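Local atomic coordinates of putative hydrolase (Acinetobacter sp. NBRC 100985, PDB entry 4XUK), a protein that probably hydrolyses organophosphorus triesters and lactones, using a pair of zinc ions held in a metallo-beta-lactamase fold. Residues P35-Q38 and V39-L43; L149-E152 and K153-N156; Q166-A169 and P170-K174. The protein carries 2 engineered substitutions. One frame throughout, in Å; residues are numbered along the deposited sequence.

Interaction 1. Residues P35-Q38 and V39-L43; sequences PQQQ and VHEIL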
ATOM      1  N   PRO A  35       0.170 -16.870 -23.232  1.00 28.46           N
ATOM      2  CA  PRO A  35       0.864 -16.091 -24.256  1.00 31.79           C
ATOM      3  C   PRO A  35       1.452 -14.848 -23.624  1.00 27.59           C
ATOM      4  O   PRO A  35       0.766 -14.192 -22.829  1.00 26.98           O
ATOM      5  CB  PRO A  35      -0.261 -15.696 -25.210  1.00 26.97           C
ATOM      6  CG  PRO A  35      -1.292 -16.750 -25.037  1.00 30.82           C
ATOM      7  CD  PRO A  35      -1.250 -17.068 -23.563  1.00 30.58           C
ATOM      8  N   GLN A  36       2.703 -14.545 -23.954  1.00 25.62           N
ATOM      9  CA  GLN A  36       3.386 -13.393 -23.382  1.00 26.79           C
ATOM     10  C   GLN A  36       2.650 -12.089 -23.655  1.00 26.21           C
ATOM     11  O   GLN A  36       2.720 -11.153 -22.849  1.00 23.84           O
ATOM     12  CB  GLN A  36       4.833 -13.327 -23.881  1.00 26.23           C
ATOM     13  CG  GLN A  36       5.771 -14.250 -23.096  1.00 27.23           C
ATOM     14  CD  GLN A  36       5.874 -13.839 -21.625  1.00 29.75           C
ATOM     15  OE1 GLN A  36       6.338 -12.743 -21.310  1.00 24.46           O
ATOM     16  NE2 GLN A  36       5.429 -14.710 -20.730  1.00 25.36           N
ATOM     17  N   GLN A  37       1.941 -12.021 -24.780  1.00 24.82           N
ATOM     18  CA  GLN A  37       1.155 -10.827 -25.091  1.00 23.66           C
ATOM     19  C   GLN A  37       0.073 -10.581 -24.027  1.00 22.14           C
ATOM     20  O   GLN A  37      -0.177  -9.432 -23.646  1.00 21.13           O
ATOM     21  CB  GLN A  37       0.531 -10.946 -26.489  1.00 27.78           C
ATOM     22  CG  GLN A  37      -0.194  -9.680 -26.967  1.00 26.48           C
ATOM     23  CD  GLN A  37       0.742  -8.514 -27.259  1.00 26.67           C
ATOM     24  OE1 GLN A  37       0.395  -7.354 -27.035  1.00 29.38           O
ATOM     25  NE2 GLN A  37       1.924  -8.813 -27.772  1.00 26.17           N
ATOM     26  N   GLN A  38      -0.554 -11.654 -23.537  1.00 22.24           N
ATOM     27  CA  GLN A  38      -1.599 -11.518 -22.513  1.00 22.39           C
ATOM     28  C   GLN A  38      -0.992 -11.185 -21.158  1.00 21.71           C
ATOM     29  O   GLN A  38      -1.602 -10.467 -20.355  1.00 19.14           O
ATOM     30  CB  GLN A  38      -2.442 -12.794 -22.407  1.00 24.65           C
ATOM     31  CG  GLN A  38      -3.354 -13.023 -23.601  1.00 31.13           C
ATOM     32  CD  GLN A  38      -3.978 -14.410 -23.594  1.00 35.54           C
ATOM     33  OE1 GLN A  38      -4.191 -15.008 -22.536  1.00 31.74           O
ATOM     34  NE2 GLN A  38      -4.256 -14.932 -24.779  1.00 36.70           N
ATOM     35  N   VAL A  39       0.195 -11.728 -20.897  1.00 23.02           N
ATOM     36  CA  VAL A  39       0.954 -11.346 -19.712  1.00 22.44           C
ATOM     37  C   VAL A  39       1.182  -9.846 -19.734  1.00 22.65           C
ATOM     38  O   VAL A  39       0.919  -9.163 -18.744  1.00 22.85           O
ATOM     39  CB  VAL A  39       2.311 -12.092 -19.629  1.00 23.21           C
ATOM     40  CG1 VAL A  39       3.182 -11.519 -18.509  1.00 20.02           C
ATOM     41  CG2 VAL A  39       2.087 -13.568 -19.408  1.00 22.24           C
ATOM     42  N   HIS A  40       1.650  -9.323 -20.865  1.00 21.35           N
ATOM     43  CA  HIS A  40       1.900  -7.890 -20.966  1.00 23.39           C
ATOM     44  C   HIS A  40       0.628  -7.048 -20.884  1.00 22.81           C
ATOM     45  O   HIS A  40       0.642  -5.962 -20.299  1.00 19.47           O
ATOM     46  CB  HIS A  40       2.752  -7.550 -22.202  1.00 25.90           C
ATOM     47  CG  HIS A  40       4.180  -7.975 -22.066  1.00 31.78           C
ATOM     48  ND1 HIS A  40       5.015  -7.461 -21.095  1.00 30.65           N
ATOM     49  CD2 HIS A  40       4.914  -8.886 -22.752  1.00 32.52           C
ATOM     50  CE1 HIS A  40       6.204  -8.029 -21.195  1.00 34.13           C
ATOM     51  NE2 HIS A  40       6.168  -8.901 -22.189  1.00 33.25           N
ATOM     52  N   GLU A  41      -0.468  -7.552 -21.447  1.00 21.93           N
ATOM     53  CA  GLU A  41      -1.773  -6.910 -21.277  1.00 19.66           C
ATOM     54  C   GLU A  41      -2.132  -6.764 -19.795  1.00 19.02           C
ATOM     55  O   GLU A  41      -2.491  -5.678 -19.330  1.00 18.15           O
ATOM     56  CB  GLU A  41      -2.850  -7.728 -21.995  1.00 22.13           C
ATOM     57  CG  GLU A  41      -2.782  -7.607 -23.520  1.00 22.95           C
ATOM     58  CD  GLU A  41      -3.523  -8.733 -24.231  1.00 26.33           C
ATOM     59  OE1 GLU A  41      -3.280  -8.947 -25.443  1.00 24.40           O
ATOM     60  OE2 GLU A  41      -4.346  -9.399 -23.569  1.00 20.09           O
ATOM     61  N   ILE A  42      -2.023  -7.857 -19.045  1.00 20.08           N
ATOM     62  CA  ILE A  42      -2.369  -7.816 -17.624  1.00 20.04           C
ATOM     63  C   ILE A  42      -1.438  -6.866 -16.860  1.00 18.07           C
ATOM     64  O   ILE A  42      -1.902  -6.058 -16.053  1.00 18.49           O
ATOM     65  CB  ILE A  42      -2.425  -9.236 -17.015  1.00 20.02           C
ATOM     66  CG1 ILE A  42      -3.542 -10.049 -17.683  1.00 17.66           C
ATOM     67  CG2 ILE A  42      -2.660  -9.178 -15.510  1.00 19.36           C
ATOM     68  CD1 ILE A  42      -3.461 -11.552 -17.457  1.00 21.50           C
ATOM     69  N   LEU A  43      -0.137  -6.929 -17.137  1.00 18.69           N
ATOM     70  CA  LEU A  43       0.815  -6.036 -16.470  1.00 20.81           C
ATOM     71  C   LEU A  43       0.528  -4.549 -16.770  1.00 18.27           C
ATOM     72  O   LEU A  43       0.699  -3.678 -15.912  1.00 18.41           O
ATOM     73  CB  LEU A  43       2.247  -6.417 -16.862  1.00 17.07           C
ATOM     74  CG  LEU A  43       2.769  -7.769 -16.377  1.00 22.63           C
ATOM     75  CD1 LEU A  43       4.144  -8.070 -16.956  1.00 22.07           C
ATOM     76  CD2 LEU A  43       2.821  -7.803 -14.858  1.00 22.60           C
TER
HETATM   77  O   HOH W   1       7.641 -11.129 -22.815  1.00 32.88           O
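Gln36 and His40, one helical turn apart, share a water at the start of helix 36-45. In Gln36, CG stands opposite the carbonyl carbon (chi1 -82°), and a bend at chi2 turns the amide forward, toward the next turn. There NE2 runs beside the branch of Val39, 3.8 Å from its CG2, and gives a hydrogen bond to the carbonyl oxygen of Pro28 in the preceding loop. OE1 is joined to the imidazole by water 1, which stands to one side of both, donating to Gln36 OE1 at 2.6 Å and bonding to His40 NE2 at 2.7 Å. Amide and imidazole planes stand nearly perpendicular, 87° apart. The other ring nitrogen, ND1, bonds to Asp49, so the imidazole is gripped on both nitrogens and its rotation is fixed.

Pro35 is the N-cap residue, and its carbonyl oxygen accepts the first bond of the regular i to i+4 ladder, from Val39 N at 3.2 Å. The ladder continues through the carbonyls of Gln36, Gln37 and Gln38 to the backbone nitrogens of His40, Glu41 and Ile42. The helix lies against the 225-228 segment, onto which Val39 and Ile42 pack through Val225 and Asp228.

On the outer side, Glu41 reaches back over the first turn. Followed outward, its CB lies 3.4 Å from Gln38 O and its CG 3.2 Å from Gln37 O; CD stays near that second oxygen. The carboxylate then spreads between two aliphatic carbons, with OE1 3.5 Å from Gln37 CG and OE2 3.8 Å from Gln38 CG. Gln37 meets the glutamate about at a right angle, whereas the extended Gln38 carries its amide away from the glutamate, to Arg229, whose NH2 hydrogen-bonds to Gln38 OE1.

Interaction 2. Residues L149-E152 and K153-N156; sequences LPKE and KQAN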
ATOM      1  N   LEU A 149      15.267 -36.753  -9.722  1.00 35.69           N
ATOM      2  CA  LEU A 149      14.808 -35.686 -10.610  1.00 38.83           C
ATOM      3  C   LEU A 149      15.638 -35.590 -11.896  1.00 35.28           C
ATOM      4  O   LEU A 149      16.791 -36.029 -11.933  1.00 31.92           O
ATOM      5  CB  LEU A 149      14.683 -34.335  -9.883  1.00 41.80           C
ATOM      6  CG  LEU A 149      15.528 -33.962  -8.672  1.00 42.40           C
ATOM      7  CD1 LEU A 149      16.938 -33.785  -9.117  1.00 47.21           C
ATOM      8  CD2 LEU A 149      15.023 -32.674  -8.057  1.00 40.18           C
ATOM      9  N   PRO A 150      15.025 -35.065 -12.968  1.00 33.48           N
ATOM     10  CA  PRO A 150      15.673 -34.959 -14.281  1.00 37.35           C
ATOM     11  C   PRO A 150      16.968 -34.162 -14.217  1.00 39.21           C
ATOM     12  O   PRO A 150      17.066 -33.234 -13.416  1.00 39.14           O
ATOM     13  CB  PRO A 150      14.637 -34.203 -15.109  1.00 40.42           C
ATOM     14  CG  PRO A 150      13.341 -34.591 -14.507  1.00 42.05           C
ATOM     15  CD  PRO A 150      13.595 -34.710 -13.035  1.00 37.67           C
ATOM     16  N   LYS A 151      17.939 -34.525 -15.049  1.00 41.38           N
ATOM     17  CA  LYS A 151      19.270 -33.921 -15.003  1.00 41.97           C
ATOM     18  C   LYS A 151      19.228 -32.397 -15.074  1.00 38.62           C
ATOM     19  O   LYS A 151      20.017 -31.727 -14.417  1.00 42.12           O
ATOM     20  CB  LYS A 151      20.149 -34.478 -16.129  1.00 46.94           C
ATOM     21  CG  LYS A 151      20.265 -36.005 -16.163  1.00 47.93           C
ATOM     22  CD  LYS A 151      21.038 -36.537 -14.961  1.00 50.90           C
ATOM     23  CE  LYS A 151      21.620 -37.933 -15.217  1.00 54.99           C
ATOM     24  NZ  LYS A 151      20.775 -39.042 -14.671  1.00 55.61           N
ATOM     25  N   GLU A 152      18.308 -31.865 -15.857  1.00 36.42           N
ATOM     26  CA  GLU A 152      18.108 -30.434 -15.988  1.00 44.24           C
ATOM     27  C   GLU A 152      17.877 -29.731 -14.664  1.00 40.07           C
ATOM     28  O   GLU A 152      18.137 -28.570 -14.574  1.00 39.51           O
ATOM     29  CB  GLU A 152      16.897 -30.121 -16.834  1.00 43.88           C
ATOM     30  CG  GLU A 152      15.665 -30.703 -16.178  1.00 50.77           C
ATOM     31  CD  GLU A 152      14.365 -30.599 -16.947  1.00 52.93           C
ATOM     32  OE1 GLU A 152      13.856 -31.666 -17.263  1.00 49.58           O
ATOM     33  OE2 GLU A 152      13.833 -29.490 -17.161  1.00 50.37           O
ATOM     34  N   LYS A 153      17.364 -30.445 -13.679  1.00 38.26           N
ATOM     35  CA  LYS A 153      16.909 -29.842 -12.425  1.00 38.77           C
ATOM     36  C   LYS A 153      17.845 -30.134 -11.263  1.00 34.81           C
ATOM     37  O   LYS A 153      17.670 -29.592 -10.163  1.00 28.39           O
ATOM     38  CB  LYS A 153      15.502 -30.341 -12.083  1.00 39.52           C
ATOM     39  CG  LYS A 153      14.397 -29.610 -12.825  1.00 41.40           C
ATOM     40  CD  LYS A 153      13.156 -30.468 -13.005  1.00 41.32           C
ATOM     41  CE  LYS A 153      12.012 -29.617 -13.546  1.00 52.20           C
ATOM     42  NZ  LYS A 153      12.523 -28.546 -14.454  1.00 46.18           N
ATOM     43  N   GLN A 154      18.842 -30.976 -11.509  1.00 31.40           N
ATOM     44  CA  GLN A 154      19.692 -31.487 -10.433  1.00 32.16           C
ATOM     45  C   GLN A 154      20.648 -30.446  -9.856  1.00 34.09           C
ATOM     46  O   GLN A 154      20.861 -30.406  -8.644  1.00 29.91           O
ATOM     47  CB  GLN A 154      20.482 -32.712 -10.903  1.00 33.75           C
ATOM     48  CG  GLN A 154      19.614 -33.902 -11.278  1.00 38.80           C
ATOM     49  CD  GLN A 154      20.428 -35.152 -11.577  1.00 45.10           C
ATOM     50  OE1 GLN A 154      21.658 -35.113 -11.611  1.00 44.46           O
ATOM     51  NE2 GLN A 154      19.738 -36.269 -11.798  1.00 41.50           N
ATOM     52  N   ALA A 155      21.219 -29.622 -10.706  1.00 30.82           N
ATOM     53  CA  ALA A 155      22.119 -28.583 -10.270  1.00 30.99           C
ATOM     54  C   ALA A 155      21.438 -27.584  -9.355  1.00 30.40           C
ATOM     55  O   ALA A 155      21.938 -27.266  -8.333  1.00 33.90           O
ATOM     56  CB  ALA A 155      22.697 -27.849 -11.451  1.00 34.38           C
ATOM     57  N   ASN A 156      20.304 -27.091  -9.766  1.00 26.51           N
ATOM     58  CA  ASN A 156      19.556 -26.156  -8.942  1.00 30.48           C
ATOM     59  C   ASN A 156      19.208 -26.745  -7.574  1.00 31.37           C
ATOM     60  O   ASN A 156      19.402 -26.095  -6.556  1.00 24.47           O
ATOM     61  CB  ASN A 156      18.291 -25.677  -9.659  1.00 31.11           C
ATOM     62  CG  ASN A 156      17.505 -24.663  -8.841  1.00 31.58           C
ATOM     63  OD1 ASN A 156      17.928 -23.516  -8.687  1.00 33.71           O
ATOM     64  ND2 ASN A 156      16.354 -25.078  -8.321  1.00 32.11           N
TER
HETATM   65  O   HOH W   2      19.035 -27.041 -12.364  1.00 34.98           O
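Gln154 turns back over the first turn of helix 151-173 and lies between Leu149 and Lys151. Its chain is extended beyond CG, which leaves the amide level with the residues that lead into the helix. NE2 donates to Leu149 O at 3.0 Å in a nearly straight bond (171°), with the oxygen lying in the plane of the amide and the donor nearly in line with the carbonyl bond. Leu149 slants across the aliphatic part of the glutamine, its CD1 3.4 Å from Gln154 CG.

Lys151 instead runs alongside Gln154 and points the same way. Bent at CG, it brings its CD to 3.4 Å from Gln154 NE2, so methylene carbon covers part of the amide. Glu152 and Lys153 form a second side-by-side pair. The glutamate CG is wedged between its own N and carbonyl carbon (chi1 61°), which sends the acid along the lysine chain; Lys153 NZ comes to OE2 at 3.2 Å, from well above the carboxylate plane, in a salt bridge between neighbouring residues.

The backbone here turns more tightly than a regular alpha-helix: Lys153 N bonds to Pro150 O at 2.8 Å and Gln154 N to Lys151 O at 3.2 Å, both i to i+3. Water 2 links Glu152 O to Asn156 N, accepting from the latter, where a direct i to i+4 bond would be expected. With a side-chain amide taking up Leu149 O and a water bridging one rung, the weakly bonded helix start draws on groups beyond its own backbone, while the out-of-plane salt bridge on this exposed surface is probably of modest strength.

Interaction 3. Residues Q166-A169 and P170-K174; sequences QAIA and PYQAK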
ATOM      1  N   GLN A 166      23.064 -24.907   5.405  1.00 22.42           N
ATOM      2  CA  GLN A 166      23.781 -23.904   6.139  1.00 23.22           C
ATOM      3  C   GLN A 166      22.898 -23.051   7.058  1.00 23.51           C
ATOM      4  O   GLN A 166      23.286 -22.722   8.102  1.00 22.19           O
ATOM      5  CB  GLN A 166      24.663 -23.044   5.237  1.00 27.37           C
ATOM      6  CG  GLN A 166      23.919 -22.214   4.226  1.00 29.97           C
ATOM      7  CD  GLN A 166      23.475 -20.846   4.716  1.00 32.16           C
ATOM      8  OE1 GLN A 166      22.402 -20.352   4.406  1.00 26.26           O
ATOM      9  NE2 GLN A 166      24.321 -20.253   5.466  1.00 39.89           N
ATOM     10  N   ALA A 167      21.698 -22.759   6.650  1.00 22.15           N
ATOM     11  CA  ALA A 167      20.823 -21.932   7.462  1.00 21.17           C
ATOM     12  C   ALA A 167      20.340 -22.691   8.686  1.00 19.21           C
ATOM     13  O   ALA A 167      20.273 -22.133   9.781  1.00 17.82           O
ATOM     14  CB  ALA A 167      19.647 -21.460   6.641  1.00 17.15           C
ATOM     15  N   ILE A 168      19.991 -23.958   8.498  1.00 18.11           N
ATOM     16  CA  ILE A 168      19.343 -24.722   9.568  1.00 16.58           C
ATOM     17  C   ILE A 168      20.313 -25.430  10.509  1.00 19.75           C
ATOM     18  O   ILE A 168      19.934 -25.816  11.614  1.00 18.40           O
ATOM     19  CB  ILE A 168      18.336 -25.744   9.014  1.00 19.75           C
ATOM     20  CG1 ILE A 168      19.050 -26.893   8.302  1.00 17.27           C
ATOM     21  CG2 ILE A 168      17.332 -25.064   8.083  1.00 19.82           C
ATOM     22  CD1 ILE A 168      18.099 -27.981   7.858  1.00 17.19           C
ATOM     23  N   ALA A 169      21.552 -25.619  10.062  1.00 20.83           N
ATOM     24  CA  ALA A 169      22.602 -26.231  10.878  1.00 19.06           C
ATOM     25  C   ALA A 169      22.726 -25.678  12.308  1.00 23.03           C
ATOM     26  O   ALA A 169      22.805 -26.463  13.259  1.00 24.13           O
ATOM     27  CB  ALA A 169      23.956 -26.178  10.141  1.00 22.93           C
ATOM     28  N   PRO A 170      22.741 -24.334  12.472  1.00 23.55           N
ATOM     29  CA  PRO A 170      22.833 -23.784  13.829  1.00 24.23           C
ATOM     30  C   PRO A 170      21.627 -24.149  14.688  1.00 24.37           C
ATOM     31  O   PRO A 170      21.762 -24.215  15.911  1.00 24.79           O
ATOM     32  CB  PRO A 170      22.848 -22.268  13.592  1.00 24.06           C
ATOM     33  CG  PRO A 170      23.335 -22.093  12.211  1.00 23.17           C
ATOM     34  CD  PRO A 170      22.786 -23.265  11.454  1.00 23.54           C
ATOM     35  N   TYR A 171      20.466 -24.370  14.076  1.00 18.48           N
ATOM     36  CA  TYR A 171      19.287 -24.717  14.862  1.00 20.24           C
ATOM     37  C   TYR A 171      19.246 -26.213  15.172  1.00 19.11           C
ATOM     38  O   TYR A 171      18.892 -26.605  16.286  1.00 21.06           O
ATOM     39  CB  TYR A 171      18.001 -24.246  14.175  1.00 17.80           C
ATOM     40  CG  TYR A 171      17.901 -22.742  14.114  1.00 20.09           C
ATOM     41  CD1 TYR A 171      18.565 -22.020  13.121  1.00 19.23           C
ATOM     42  CD2 TYR A 171      17.173 -22.037  15.063  1.00 20.06           C
ATOM     43  CE1 TYR A 171      18.493 -20.624  13.072  1.00 16.81           C
ATOM     44  CE2 TYR A 171      17.083 -20.645  15.014  1.00 17.87           C
ATOM     45  CZ  TYR A 171      17.749 -19.948  14.021  1.00 17.65           C
ATOM     46  OH  TYR A 171      17.672 -18.565  13.979  1.00 17.37           O
ATOM     47  N   GLN A 172      19.613 -27.040  14.195  1.00 21.07           N
ATOM     48  CA  GLN A 172      19.787 -28.476  14.441  1.00 20.33           C
ATOM     49  C   GLN A 172      20.776 -28.735  15.578  1.00 22.70           C
ATOM     50  O   GLN A 172      20.533 -29.577  16.450  1.00 22.37           O
ATOM     51  CB  GLN A 172      20.251 -29.181  13.167  1.00 19.12           C
ATOM     52  CG  GLN A 172      19.158 -29.337  12.094  1.00 18.51           C
ATOM     53  CD  GLN A 172      19.723 -29.909  10.809  1.00 20.29           C
ATOM     54  OE1 GLN A 172      20.784 -29.481  10.341  1.00 20.59           O
ATOM     55  NE2 GLN A 172      19.041 -30.901  10.249  1.00 18.86           N
ATOM     56  N   ALA A 173      21.886 -28.002  15.573  1.00 22.17           N
ATOM     57  CA  ALA A 173      22.889 -28.122  16.635  1.00 25.89           C
ATOM     58  C   ALA A 173      22.319 -27.878  18.042  1.00 27.71           C
ATOM     59  O   ALA A 173      22.813 -28.444  19.020  1.00 27.42           O
ATOM     60  CB  ALA A 173      24.044 -27.191  16.370  1.00 24.31           C
ATOM     61  N   LYS A 174      21.291 -27.035  18.142  1.00 22.34           N
ATOM     62  CA  LYS A 174      20.661 -26.743  19.429  1.00 23.18           C
ATOM     63  C   LYS A 174      19.392 -27.553  19.654  1.00 20.90           C
ATOM     64  O   LYS A 174      18.668 -27.307  20.627  1.00 20.89           O
ATOM     65  CB  LYS A 174      20.317 -25.253  19.532  1.00 24.15           C
ATOM     66  CG  LYS A 174      21.532 -24.332  19.626  1.00 30.48           C
ATOM     67  CD  LYS A 174      21.634 -23.711  21.006  1.00 38.63           C
ATOM     68  CE  LYS A 174      22.686 -22.608  21.040  1.00 47.18           C
ATOM     69  NZ  LYS A 174      22.517 -21.725  22.234  1.00 47.07           N
TER
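Pro170 meets the turn before it through CD, which lies 3.2 Å from Ala167 O and 3.4 Å from Gln166 O. The ring occupies the place where a backbone N-H would have donated to the preceding turn, and it presses on Ala169, whose CB is a tight 3.4 Å from Pro170 CD. The helix kinks here. It recovers through Ile168 O, which receives a nearly straight bond from Gln172 N (2.9 Å, 173°) as well as a weak, bent one from Tyr171 N; Ala173 N then bonds to Ala169 O.

Gln172 slants over Ile168, bringing OE1 to 3.7 Å from CG1 and laying its amide against CD1. With CG1 of Ile168 held between its backbone N and carbonyl carbon (chi1 70°), the branch reaches the glutamine, and both side chains also rest on Phe177 of strand 177-180. The Tyr171 ring offers its edge to Ala167 O, which lies in the ring plane 3.8 Å from CD1.

Further out, Ser118 OG hydrogen-bonds to Ala167 O, while Tyr171 OH bonds to Ile117 O and Phe125 N. Ile117 also packs on Ala167 and Ile168, so the 117-125 hairpin region is tied to the helix on both sides of the kink. This is a proline kink near the C-terminal end of a long helix in the metallo-beta-lactamase fold, just before the chain enters edge strand 177-180.

The three contacts follow one another along the chain without overlap. Interaction 1 opens the short helix 36-45, whereas interactions 2 and 3 sit at the start and near the end of the same long helix, 151-173, with centres about 26 Å apart. Interactions 1 and 3 lie on opposite sides of the chain's centre, about 43 Å between centres; the centres of interactions 1 and 2 are about 29 Å apart. No two touch. Helices 134-141 and 151-173 together make the connection between the neighbouring parallel strands 129-133 and 177-180 of one seven-stranded sheet. All three thus describe how peripheral helices begin, bend or end around the fold that holds the two zinc ions.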